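PDB 7DVE: 6'''-hydroxyparomomycin C oxidase from Microbacterium trichothecenolyticum, which oxidises the C3 hydroxyl of the sugar in C-glycosides such as isoorientin and mangiferin, using FAD and reducing oxygen to hydrogen peroxide. Local coordinates for residues A[21-26]-A[158-163]; A[217-222]-A[227-232]; A[299-304]-A[413-418]; A[400-405]-A[437-442]. One frame throughout, in Å; residues are numbered along the deposited sequence.

From the N terminus, contact 1 joins helix 19-31, the first helix of the FAD-binding fold, to helix 149-161 and closes a loop of 131 residues. Contact 2 follows in series, a short turn-back from helix 215-224 to strand 229-232 at the edge of the parallel sheet. The two touch, A25 against F229. Contacts 3 and 4 lie on the opposite side of the chain's centre and cross: 400-405 falls within the loop closed by 299-304 and 413-418, 437-442 beyond it. Contact 3 sets a helix on the antiparallel sheet; contact 4 joins the end of strand 396-401 and the loop after it to the loop after strand 427-436. Q300 O and M437 N link them, 2.8 Å apart.

Contact 1: A[21-26]-A[158-163]; sequences GATYAR and ERLLGV
T23 on helix 19-31 and L160 on helix 149-161 mark the nearest backbone approach, their CA atoms 7.3 Å apart, shortly before the Schellman motif at G162. L160 divides its methyls: CD1 meets T23 CG2 at 3.4 Å, the side chains crossing at about a right angle, while T23 OG1 bonds to P19 O. R26 CG is anti to the backbone N (chi1 -157°) and the chain bends at chi2, carrying the guanidinium to L160, whose CD2 lies 3.5 Å from R26 CD and over a face of that group; it also lies over the centre of the R159 guanidinium, turned 87° from that of R26. These two cations come within 3.9 Å (R26 NE to R159 NH1), with E30 salt-bridged to both; R159 also pairs with E156. Water 1 accepts from R26 NH1 at 2.7 Å and donates to R159 O at 3.0 Å. A methionine in place of R26 would probably leave E30 short of one cation and water 1 without its donor. Helix 19-31 carries G21 of a probable Rossmann-type glycine motif, T23 lying about 8 Å from FAD. T23 touches V218 of helix 215-224, whose O takes R26 NH1, and V494 of helix 490-510.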
loop_
_atom_site.group_PDB
_atom_site.type_symbol
_atom_site.label_atom_id
_atom_site.label_comp_id
_atom_site.label_asym_id
_atom_site.label_seq_id
_atom_site.Cartn_x
_atom_site.Cartn_y
_atom_site.Cartn_z
ATOM N N GLY A 21 4.370 0.352 9.348
ATOM C CA GLY A 21 4.765 0.799 10.673
ATOM C C GLY A 21 3.805 0.309 11.740
ATOM O O GLY A 21 4.229 -0.122 12.824
ATOM N N ALA A 22 2.497 0.339 11.433
ATOM C CA ALA A 22 1.505 -0.191 12.363
ATOM C C ALA A 22 1.723 -1.676 12.619
ATOM O O ALA A 22 1.508 -2.146 13.737
ATOM C CB ALA A 22 0.081 0.056 11.854
ATOM N N THR A 23 2.134 -2.438 11.598
ATOM C CA THR A 23 2.358 -3.859 11.828
ATOM C C THR A 23 3.452 -4.056 12.864
ATOM O O THR A 23 3.314 -4.871 13.789
ATOM C CB THR A 23 2.719 -4.573 10.528
ATOM O OG1 THR A 23 1.572 -4.617 9.681
ATOM C CG2 THR A 23 3.164 -6.012 10.821
ATOM N N TYR A 24 4.555 -3.311 12.722
ATOM C CA TYR A 24 5.604 -3.411 13.736
ATOM C C TYR A 24 5.064 -3.069 15.121
ATOM O O TYR A 24 5.329 -3.781 16.102
ATOM C CB TYR A 24 6.783 -2.511 13.381
ATOM C CG TYR A 24 7.757 -3.161 12.434
ATOM C CD1 TYR A 24 7.514 -3.174 11.062
ATOM C CD2 TYR A 24 8.907 -3.769 12.902
ATOM C CE1 TYR A 24 8.402 -3.767 10.183
ATOM C CE2 TYR A 24 9.809 -4.365 12.027
ATOM C CZ TYR A 24 9.542 -4.364 10.677
ATOM O OH TYR A 24 10.421 -4.945 9.812
ATOM N N ALA A 25 4.289 -1.984 15.218
ATOM C CA ALA A 25 3.743 -1.586 16.518
ATOM C C ALA A 25 2.874 -2.686 17.117
ATOM O O ALA A 25 3.014 -3.033 18.297
ATOM C CB ALA A 25 2.940 -0.291 16.393
ATOM N N ARG A 26 1.981 -3.267 16.315
ATOM C CA ARG A 26 1.066 -4.259 16.870
ATOM C C ARG A 26 1.790 -5.548 17.245
ATOM O O ARG A 26 1.506 -6.145 18.298
ATOM C CB ARG A 26 -0.071 -4.556 15.901
ATOM C CG ARG A 26 -1.311 -5.120 16.637
ATOM C CD ARG A 26 -1.572 -6.547 16.226
ATOM N NE ARG A 26 -2.824 -7.103 16.717
ATOM C CZ ARG A 26 -4.005 -6.895 16.154
ATOM N NH1 ARG A 26 -4.175 -5.970 15.228
ATOM N NH2 ARG A 26 -5.045 -7.623 16.541
ATOM N N GLU A 158 -3.282 -11.125 7.073
ATOM C CA GLU A 158 -4.746 -11.141 6.970
ATOM C C GLU A 158 -5.409 -10.958 8.334
ATOM O O GLU A 158 -6.453 -10.306 8.448
ATOM C CB GLU A 158 -5.207 -12.446 6.331
ATOM C CG GLU A 158 -4.881 -12.496 4.846
ATOM C CD GLU A 158 -4.664 -13.905 4.330
ATOM O OE1 GLU A 158 -4.834 -14.877 5.108
ATOM O OE2 GLU A 158 -4.332 -14.040 3.132
ATOM N N ARG A 159 -4.811 -11.511 9.389
ATOM C CA ARG A 159 -5.329 -11.236 10.731
ATOM C C ARG A 159 -5.126 -9.769 11.119
ATOM O O ARG A 159 -6.010 -9.139 11.716
ATOM C CB ARG A 159 -4.664 -12.155 11.740
ATOM C CG ARG A 159 -4.801 -11.722 13.178
ATOM C CD ARG A 159 -4.136 -12.731 14.094
ATOM N NE ARG A 159 -2.709 -12.467 14.291
ATOM C CZ ARG A 159 -2.213 -11.673 15.235
ATOM N NH1 ARG A 159 -3.002 -10.973 16.035
ATOM N NH2 ARG A 159 -0.893 -11.599 15.397
ATOM N N LEU A 160 -3.967 -9.202 10.784
ATOM C CA LEU A 160 -3.707 -7.821 11.176
ATOM C C LEU A 160 -4.680 -6.872 10.483
ATOM O O LEU A 160 -5.142 -5.894 11.081
ATOM C CB LEU A 160 -2.262 -7.442 10.868
ATOM C CG LEU A 160 -1.171 -8.122 11.701
ATOM C CD1 LEU A 160 0.102 -7.312 11.636
ATOM C CD2 LEU A 160 -1.578 -8.322 13.156
ATOM N N LEU A 161 -5.025 -7.160 9.234
ATOM C CA LEU A 161 -5.871 -6.276 8.456
ATOM C C LEU A 161 -7.347 -6.632 8.547
ATOM O O LEU A 161 -8.168 -5.901 7.995
ATOM C CB LEU A 161 -5.408 -6.276 6.983
ATOM C CG LEU A 161 -4.018 -5.675 6.666
ATOM C CD1 LEU A 161 -3.377 -6.311 5.417
ATOM C CD2 LEU A 161 -4.085 -4.171 6.491
ATOM N N GLY A 162 -7.710 -7.708 9.247
ATOM C CA GLY A 162 -9.098 -8.135 9.353
ATOM C C GLY A 162 -9.675 -8.399 7.978
ATOM O O GLY A 162 -10.746 -7.889 7.628
ATOM N N VAL A 163 -8.940 -9.175 7.183
ATOM C CA VAL A 163 -9.273 -9.389 5.776
ATOM C C VAL A 163 -10.408 -10.387 5.674
ATOM O O VAL A 163 -10.374 -11.437 6.315
ATOM C CB VAL A 163 -8.054 -9.900 4.999
ATOM C CG1 VAL A 163 -8.527 -10.607 3.721
ATOM C CG2 VAL A 163 -7.120 -8.762 4.686
HETATM O O HOH W 1 -6.276 -6.973 13.782
#

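Contact 2: A[217-222]-A[227-232]; sequences VVLGDI and PNFTLF
L219 and L231 meet through opposite choices of first torsion: L219 CG stands anti to its carbonyl carbon (chi1 -77°), whereas L231 CG stands anti to the backbone N (chi1 -161°). The outcome is a small apolar junction in which one leucine serves two partners. L219 splits its methyls between them: CD1 lies 4.2 Å from L231 CD1, the two side chains crossing at about a right angle, and L219 CD2 lies 4.2 Å from CZ of F229, approaching the ring at a slant. Both distances are ordinary van der Waals spacings, and no hydrogen bond passes between the segments, so the two are joined here by apolar contact alone. F229 and L231 sit two apart on strand 229-232 and point to the same side, which is why a single leucine can meet both. Just past L219 the helix is kinked where the amides of D221 and I222 lack bonds to the preceding turn; G220, whose positive phi suits glycine, lies before them. L231 stands about 5 Å from the side chain of E41, an FAD-binding residue, and about 9 Å from the cofactor. Strand 229-232 is an outermost strand of the parallel sheet and pairs with strand 37-40, M39 touching both F229 and L231; helix 19-31 packs alongside, with A22 against L219 and A25 against F229.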
loop_
_atom_site.group_PDB
_atom_site.type_symbol
_atom_site.label_atom_id
_atom_site.label_comp_id
_atom_site.label_asym_id
_atom_site.label_seq_id
_atom_site.Cartn_x
_atom_site.Cartn_y
_atom_site.Cartn_z
ATOM N N VAL A 217 -7.029 -0.519 12.313
ATOM C CA VAL A 217 -7.257 -1.934 12.581
ATOM C C VAL A 217 -5.943 -2.658 12.853
ATOM O O VAL A 217 -5.879 -3.532 13.730
ATOM C CB VAL A 217 -8.027 -2.573 11.413
ATOM C CG1 VAL A 217 -8.252 -4.072 11.672
ATOM C CG2 VAL A 217 -9.345 -1.857 11.231
ATOM N N VAL A 218 -4.887 -2.311 12.119
ATOM C CA VAL A 218 -3.585 -2.931 12.348
ATOM C C VAL A 218 -3.064 -2.581 13.739
ATOM O O VAL A 218 -2.587 -3.449 14.475
ATOM C CB VAL A 218 -2.587 -2.524 11.248
ATOM C CG1 VAL A 218 -1.284 -3.276 11.443
ATOM C CG2 VAL A 218 -3.164 -2.818 9.874
ATOM N N LEU A 219 -3.160 -1.304 14.126
ATOM C CA LEU A 219 -2.745 -0.882 15.462
ATOM C C LEU A 219 -3.607 -1.547 16.526
ATOM O O LEU A 219 -3.093 -2.027 17.553
ATOM C CB LEU A 219 -2.846 0.642 15.578
ATOM C CG LEU A 219 -1.763 1.514 14.919
ATOM C CD1 LEU A 219 -2.079 2.991 15.109
ATOM C CD2 LEU A 219 -0.380 1.199 15.459
ATOM N N GLY A 220 -4.933 -1.582 16.304
ATOM C CA GLY A 220 -5.840 -2.304 17.169
ATOM C C GLY A 220 -5.928 -1.765 18.576
ATOM O O GLY A 220 -5.182 -0.856 18.974
ATOM N N ASP A 221 -6.837 -2.353 19.358
ATOM C CA ASP A 221 -6.931 -1.945 20.742
ATOM C C ASP A 221 -5.704 -2.355 21.525
ATOM O O ASP A 221 -5.390 -1.698 22.522
ATOM C CB ASP A 221 -8.183 -2.502 21.403
ATOM C CG ASP A 221 -9.452 -2.018 20.742
ATOM O OD1 ASP A 221 -9.522 -0.835 20.315
ATOM O OD2 ASP A 221 -10.402 -2.824 20.704
ATOM N N ILE A 222 -4.982 -3.400 21.099
ATOM C CA ILE A 222 -3.784 -3.746 21.867
ATOM C C ILE A 222 -2.717 -2.662 21.724
ATOM O O ILE A 222 -2.032 -2.354 22.696
ATOM C CB ILE A 222 -3.226 -5.148 21.524
ATOM C CG1 ILE A 222 -2.227 -5.582 22.599
ATOM C CG2 ILE A 222 -2.514 -5.172 20.190
ATOM C CD1 ILE A 222 -1.873 -7.054 22.577
ATOM N N PRO A 227 0.505 1.087 27.267
ATOM C CA PRO A 227 1.103 2.269 27.906
ATOM C C PRO A 227 2.548 2.503 27.511
ATOM O O PRO A 227 3.048 3.610 27.743
ATOM C CB PRO A 227 0.966 1.974 29.406
ATOM C CG PRO A 227 0.784 0.504 29.498
ATOM C CD PRO A 227 0.147 0.039 28.238
ATOM N N ASN A 228 3.210 1.522 26.893
ATOM C CA ASN A 228 4.578 1.647 26.399
ATOM C C ASN A 228 4.651 2.136 24.952
ATOM O O ASN A 228 5.760 2.256 24.406
ATOM C CB ASN A 228 5.312 0.296 26.551
ATOM C CG ASN A 228 5.513 -0.091 28.007
ATOM O OD1 ASN A 228 5.644 0.785 28.854
ATOM N ND2 ASN A 228 5.531 -1.396 28.310
ATOM N N PHE A 229 3.512 2.446 24.328
ATOM C CA PHE A 229 3.461 2.923 22.949
ATOM C C PHE A 229 3.005 4.377 22.911
ATOM O O PHE A 229 2.163 4.796 23.715
ATOM C CB PHE A 229 2.515 2.059 22.104
ATOM C CG PHE A 229 2.330 2.547 20.701
ATOM C CD1 PHE A 229 3.183 2.125 19.689
ATOM C CD2 PHE A 229 1.311 3.429 20.387
ATOM C CE1 PHE A 229 3.024 2.572 18.397
ATOM C CE2 PHE A 229 1.148 3.883 19.087
ATOM C CZ PHE A 229 2.001 3.452 18.096
ATOM N N THR A 230 3.571 5.146 21.979
ATOM C CA THR A 230 3.171 6.538 21.789
ATOM C C THR A 230 3.236 6.894 20.313
ATOM O O THR A 230 4.124 6.428 19.592
ATOM C CB THR A 230 4.056 7.507 22.580
ATOM O OG1 THR A 230 4.260 6.986 23.894
ATOM C CG2 THR A 230 3.394 8.875 22.686
ATOM N N LEU A 231 2.287 7.718 19.874
ATOM C CA LEU A 231 2.175 8.146 18.487
ATOM C C LEU A 231 2.263 9.663 18.441
ATOM O O LEU A 231 1.379 10.354 18.963
ATOM C CB LEU A 231 0.857 7.689 17.856
ATOM C CG LEU A 231 0.823 7.690 16.321
ATOM C CD1 LEU A 231 -0.162 6.646 15.785
ATOM C CD2 LEU A 231 0.497 9.061 15.791
ATOM N N PHE A 232 3.308 10.169 17.792
ATOM C CA PHE A 232 3.515 11.589 17.557
ATOM C C PHE A 232 3.191 11.854 16.094
ATOM O O PHE A 232 3.980 11.499 15.212
ATOM C CB PHE A 232 4.950 11.987 17.877
ATOM C CG PHE A 232 5.361 11.662 19.275
ATOM C CD1 PHE A 232 5.924 10.432 19.578
ATOM C CD2 PHE A 232 5.161 12.577 20.298
ATOM C CE1 PHE A 232 6.301 10.125 20.873
ATOM C CE2 PHE A 232 5.530 12.275 21.599
ATOM C CZ PHE A 232 6.097 11.045 21.886
#

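Contact 3: A[299-304]-A[413-418]; sequences AQIVFA and DRAKAE
Helix 406-424 packs against the antiparallel sheet that, as in other GMC oxidoreductases, probably belongs to the substrate-binding half of the enzyme, and I301 is the residue of 299-304 that meets 413-418. The CA atoms of I301 and K416 are 6.7 Å apart, the nearest backbone approach of the two segments. I301 points at the helix and touches with its longer branch: CD1 lies 3.5 Å from A415 CB, methyl to methyl, while CG1 comes within 4.2 Å of K416 CG. CG1 is anti to the carbonyl carbon (chi1 -61°), and an unusual second torsion of 96° swings CD1 onto the alanine. The small A415 is consistent with this close approach. K416 contributes only the beginning of its chain; beyond CG it leads away, carrying the ammonium group off from the sheet. No hydrogen bond crosses; the touching atoms are all carbon, and the two closest partners, I301 and A415, are both buried. The site is some way from catalysis, the I301 side chain being about 12 Å from that of H444, the probable proton acceptor. Strand 300-307 runs between strands 366-373 and 427-436, bonded antiparallel to each. C373 from the first of these touches both I301 and A415, P434 from the second touches I301, and I419, one turn further along helix 406-424, packs on I301 and F303.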
loop_
_atom_site.group_PDB
_atom_site.type_symbol
_atom_site.label_atom_id
_atom_site.label_comp_id
_atom_site.label_asym_id
_atom_site.label_seq_id
_atom_site.Cartn_x
_atom_site.Cartn_y
_atom_site.Cartn_z
ATOM N N ALA A 299 1.896 -1.126 -14.122
ATOM C CA ALA A 299 1.080 -0.504 -15.167
ATOM C C ALA A 299 -0.369 -0.969 -15.040
ATOM O O ALA A 299 -0.636 -2.161 -14.862
ATOM C CB ALA A 299 1.642 -0.842 -16.550
ATOM N N GLN A 300 -1.304 -0.015 -15.099
ATOM C CA GLN A 300 -2.706 -0.259 -14.777
ATOM C C GLN A 300 -3.573 0.051 -15.988
ATOM O O GLN A 300 -3.449 1.130 -16.592
ATOM C CB GLN A 300 -3.137 0.598 -13.589
ATOM C CG GLN A 300 -4.618 0.467 -13.221
ATOM C CD GLN A 300 -5.024 1.284 -11.994
ATOM O OE1 GLN A 300 -4.376 2.270 -11.618
ATOM N NE2 GLN A 300 -6.108 0.883 -11.383
ATOM N N ILE A 301 -4.430 -0.900 -16.348
ATOM C CA ILE A 301 -5.351 -0.781 -17.476
ATOM C C ILE A 301 -6.756 -0.869 -16.900
ATOM O O ILE A 301 -7.042 -1.769 -16.107
ATOM C CB ILE A 301 -5.124 -1.882 -18.533
ATOM C CG1 ILE A 301 -3.708 -1.809 -19.130
ATOM C CG2 ILE A 301 -6.154 -1.750 -19.664
ATOM C CD1 ILE A 301 -2.671 -2.730 -18.497
ATOM N N VAL A 302 -7.624 0.065 -17.277
ATOM C CA VAL A 302 -8.954 0.169 -16.686
ATOM C C VAL A 302 -10.004 0.121 -17.787
ATOM O O VAL A 302 -9.759 0.455 -18.951
ATOM C CB VAL A 302 -9.136 1.460 -15.852
ATOM C CG1 VAL A 302 -8.185 1.479 -14.655
ATOM C CG2 VAL A 302 -8.961 2.705 -16.743
ATOM N N PHE A 303 -11.203 -0.251 -17.384
ATOM C CA PHE A 303 -12.294 -0.493 -18.313
ATOM C C PHE A 303 -13.575 -0.371 -17.504
ATOM O O PHE A 303 -13.565 -0.613 -16.306
ATOM C CB PHE A 303 -12.149 -1.895 -18.913
ATOM C CG PHE A 303 -12.817 -2.078 -20.231
ATOM C CD1 PHE A 303 -12.790 -1.083 -21.187
ATOM C CD2 PHE A 303 -13.453 -3.282 -20.526
ATOM C CE1 PHE A 303 -13.383 -1.280 -22.458
ATOM C CE2 PHE A 303 -14.068 -3.489 -21.764
ATOM C CZ PHE A 303 -14.027 -2.473 -22.738
ATOM N N ALA A 304 -14.673 -0.024 -18.142
ATOM C CA ALA A 304 -15.942 0.093 -17.440
ATOM C C ALA A 304 -17.020 -0.566 -18.278
ATOM O O ALA A 304 -17.033 -0.399 -19.503
ATOM C CB ALA A 304 -16.305 1.571 -17.183
ATOM N N ASP A 413 0.106 -4.800 -23.791
ATOM C CA ASP A 413 -0.806 -5.110 -24.891
ATOM C C ASP A 413 -1.645 -6.346 -24.586
ATOM O O ASP A 413 -2.866 -6.369 -24.832
ATOM C CB ASP A 413 -0.002 -5.286 -26.178
ATOM C CG ASP A 413 0.514 -3.950 -26.728
ATOM O OD1 ASP A 413 0.138 -2.890 -26.182
ATOM O OD2 ASP A 413 1.305 -3.948 -27.697
ATOM N N ARG A 414 -1.006 -7.382 -24.033
ATOM C CA ARG A 414 -1.764 -8.534 -23.554
ATOM C C ARG A 414 -2.845 -8.108 -22.564
ATOM O O ARG A 414 -4.016 -8.492 -22.693
ATOM C CB ARG A 414 -0.815 -9.567 -22.926
ATOM C CG ARG A 414 0.041 -10.326 -23.929
ATOM C CD ARG A 414 0.843 -11.470 -23.272
ATOM N NE ARG A 414 -0.004 -12.560 -22.797
ATOM C CZ ARG A 414 0.405 -13.540 -21.998
ATOM N NH1 ARG A 414 1.647 -13.589 -21.537
ATOM N NH2 ARG A 414 -0.450 -14.501 -21.658
ATOM N N ALA A 415 -2.473 -7.321 -21.562
ATOM C CA ALA A 415 -3.453 -6.913 -20.561
ATOM C C ALA A 415 -4.638 -6.181 -21.200
ATOM O O ALA A 415 -5.785 -6.357 -20.779
ATOM C CB ALA A 415 -2.777 -6.051 -19.495
ATOM N N LYS A 416 -4.388 -5.375 -22.235
ATOM C CA LYS A 416 -5.490 -4.669 -22.898
ATOM C C LYS A 416 -6.486 -5.642 -23.547
ATOM O O LYS A 416 -7.719 -5.537 -23.350
ATOM C CB LYS A 416 -4.922 -3.691 -23.920
ATOM C CG LYS A 416 -4.073 -2.623 -23.247
ATOM C CD LYS A 416 -3.273 -1.856 -24.270
ATOM C CE LYS A 416 -4.212 -1.079 -25.160
ATOM N NZ LYS A 416 -3.454 -0.077 -25.898
ATOM N N ALA A 417 -5.965 -6.630 -24.287
ATOM C CA ALA A 417 -6.873 -7.609 -24.890
ATOM C C ALA A 417 -7.613 -8.422 -23.823
ATOM O O ALA A 417 -8.818 -8.700 -23.962
ATOM C CB ALA A 417 -6.108 -8.526 -25.845
ATOM N N GLU A 418 -6.937 -8.770 -22.727
ATOM C CA GLU A 418 -7.625 -9.573 -21.711
ATOM C C GLU A 418 -8.678 -8.767 -20.958
ATOM O O GLU A 418 -9.720 -9.318 -20.574
ATOM C CB GLU A 418 -6.641 -10.203 -20.718
ATOM C CG GLU A 418 -7.341 -10.993 -19.550
ATOM C CD GLU A 418 -8.049 -12.289 -19.994
ATOM O OE1 GLU A 418 -8.093 -12.569 -21.211
ATOM O OE2 GLU A 418 -8.570 -13.037 -19.121
#

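Contact 4: A[400-405]-A[437-442]; sequences LHYTLS and MPLGAS
L404 and L439 reach toward each other tip to tip, and here the contact is densest: a single methyl, L439 CD1, lies 4.0 Å from L404 CD2 and 4.0 Å from L404 CG, with L404 CD1 almost as near. The same methyl meets Y402 at the ring edge, near its plane, 4.2 Å from CD2. L439 CG stands anti to the carbonyl carbon (chi1 -61°), which sends the branch into the angle between the two partners. The backbones stay well apart, the nearest CA atoms, those of Y402 and L439, being 9.2 Å from each other, so side-chain ends alone bridge the segments. Both leucines remain partly exposed, whereas Y402 is buried, which suggests that the tyrosine lies on the closed side and the leucine pair nearer solvent. L439 occupies the second position of a type II turn, closed by A441 N to P438 O at 2.9 Å, with glycine at the third position as its backbone angles demand. Polar ties run through other residues: the backbone N of D297 donates to Y402 OH, while its carboxylate takes G440 N and binds S442 OG. Since no hydrogen bond crosses, the chemistry implies that methyl and ring contacts join the side chains while D297 links the two loops by polar bonds, with the Y402 side chain about 9 Å from that of H444, the probable catalytic base.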
loop_
_atom_site.group_PDB
_atom_site.type_symbol
_atom_site.label_atom_id
_atom_site.label_comp_id
_atom_site.label_asym_id
_atom_site.label_seq_id
_atom_site.Cartn_x
_atom_site.Cartn_y
_atom_site.Cartn_z
ATOM N N LEU A 400 13.119 10.707 -10.493
ATOM C CA LEU A 400 12.628 9.375 -10.807
ATOM C C LEU A 400 13.161 8.969 -12.174
ATOM O O LEU A 400 13.041 9.728 -13.145
ATOM C CB LEU A 400 11.097 9.337 -10.785
ATOM C CG LEU A 400 10.372 9.409 -9.425
ATOM C CD1 LEU A 400 8.883 9.075 -9.574
ATOM C CD2 LEU A 400 11.029 8.519 -8.381
ATOM N N HIS A 401 13.766 7.783 -12.243
ATOM C CA HIS A 401 14.263 7.212 -13.489
ATOM C C HIS A 401 13.449 5.957 -13.781
ATOM O O HIS A 401 13.443 5.021 -12.977
ATOM C CB HIS A 401 15.750 6.868 -13.393
ATOM C CG HIS A 401 16.657 8.057 -13.264
ATOM N ND1 HIS A 401 17.183 8.709 -14.358
ATOM C CD2 HIS A 401 17.189 8.663 -12.176
ATOM C CE1 HIS A 401 17.970 9.688 -13.951
ATOM N NE2 HIS A 401 17.993 9.683 -12.632
ATOM N N TYR A 402 12.796 5.921 -14.937
ATOM C CA TYR A 402 11.852 4.844 -15.185
ATOM C C TYR A 402 11.645 4.673 -16.679
ATOM O O TYR A 402 11.267 5.621 -17.376
ATOM C CB TYR A 402 10.533 5.127 -14.505
ATOM C CG TYR A 402 9.711 3.902 -14.214
ATOM C CD1 TYR A 402 10.041 3.047 -13.158
ATOM C CD2 TYR A 402 8.595 3.597 -14.988
ATOM C CE1 TYR A 402 9.275 1.930 -12.887
ATOM C CE2 TYR A 402 7.838 2.481 -14.731
ATOM C CZ TYR A 402 8.170 1.653 -13.677
ATOM O OH TYR A 402 7.391 0.542 -13.421
ATOM N N THR A 403 11.868 3.457 -17.156
ATOM C CA THR A 403 11.747 3.129 -18.563
ATOM C C THR A 403 10.937 1.844 -18.698
ATOM O O THR A 403 11.085 0.912 -17.905
ATOM C CB THR A 403 13.145 2.995 -19.237
ATOM O OG1 THR A 403 13.993 2.079 -18.502
ATOM C CG2 THR A 403 13.828 4.363 -19.316
ATOM N N LEU A 404 10.047 1.835 -19.683
ATOM C CA LEU A 404 9.349 0.637 -20.114
ATOM C C LEU A 404 10.216 -0.106 -21.121
ATOM O O LEU A 404 10.604 0.461 -22.147
ATOM C CB LEU A 404 8.006 1.013 -20.739
ATOM C CG LEU A 404 6.961 1.649 -19.807
ATOM C CD1 LEU A 404 5.553 1.586 -20.393
ATOM C CD2 LEU A 404 7.004 1.023 -18.430
ATOM N N SER A 405 10.530 -1.365 -20.830
ATOM C CA SER A 405 11.200 -2.193 -21.819
ATOM C C SER A 405 10.170 -2.732 -22.814
ATOM O O SER A 405 8.955 -2.595 -22.629
ATOM C CB SER A 405 11.960 -3.336 -21.141
ATOM O OG SER A 405 11.063 -4.327 -20.664
ATOM N N MET A 437 -3.577 3.665 -17.719
ATOM C CA MET A 437 -3.389 4.787 -16.799
ATOM C C MET A 437 -1.952 5.317 -16.888
ATOM O O MET A 437 -1.052 4.602 -17.296
ATOM C CB MET A 437 -3.679 4.342 -15.368
ATOM C CG MET A 437 -5.148 4.044 -15.050
ATOM S SD MET A 437 -6.231 5.412 -15.396
ATOM C CE MET A 437 -5.657 6.603 -14.184
ATOM N N PRO A 438 -1.702 6.570 -16.517
ATOM C CA PRO A 438 -0.314 7.055 -16.518
ATOM C C PRO A 438 0.524 6.342 -15.460
ATOM O O PRO A 438 0.047 6.006 -14.369
ATOM C CB PRO A 438 -0.432 8.556 -16.211
ATOM C CG PRO A 438 -1.854 8.823 -15.884
ATOM C CD PRO A 438 -2.693 7.624 -16.249
ATOM N N LEU A 439 1.801 6.140 -15.784
ATOM C CA LEU A 439 2.668 5.367 -14.912
ATOM C C LEU A 439 2.714 5.984 -13.523
ATOM O O LEU A 439 2.714 7.209 -13.370
ATOM C CB LEU A 439 4.070 5.260 -15.504
ATOM C CG LEU A 439 4.021 4.559 -16.863
ATOM C CD1 LEU A 439 5.389 4.535 -17.541
ATOM C CD2 LEU A 439 3.457 3.156 -16.726
ATOM N N GLY A 440 2.726 5.116 -12.509
ATOM C CA GLY A 440 2.558 5.534 -11.138
ATOM C C GLY A 440 1.129 5.476 -10.653
ATOM O O GLY A 440 0.899 5.508 -9.436
ATOM N N ALA A 441 0.162 5.368 -11.563
ATOM C CA ALA A 441 -1.234 5.391 -11.165
ATOM C C ALA A 441 -1.606 4.229 -10.253
ATOM O O ALA A 441 -2.540 4.369 -9.474
ATOM C CB ALA A 441 -2.128 5.381 -12.396
ATOM N N SER A 442 -0.895 3.093 -10.317
ATOM C CA SER A 442 -1.264 1.954 -9.476
ATOM C C SER A 442 -1.042 2.223 -7.991
ATOM O O SER A 442 -1.647 1.543 -7.162
ATOM C CB SER A 442 -0.479 0.690 -9.887
ATOM O OG SER A 442 0.866 0.735 -9.436
#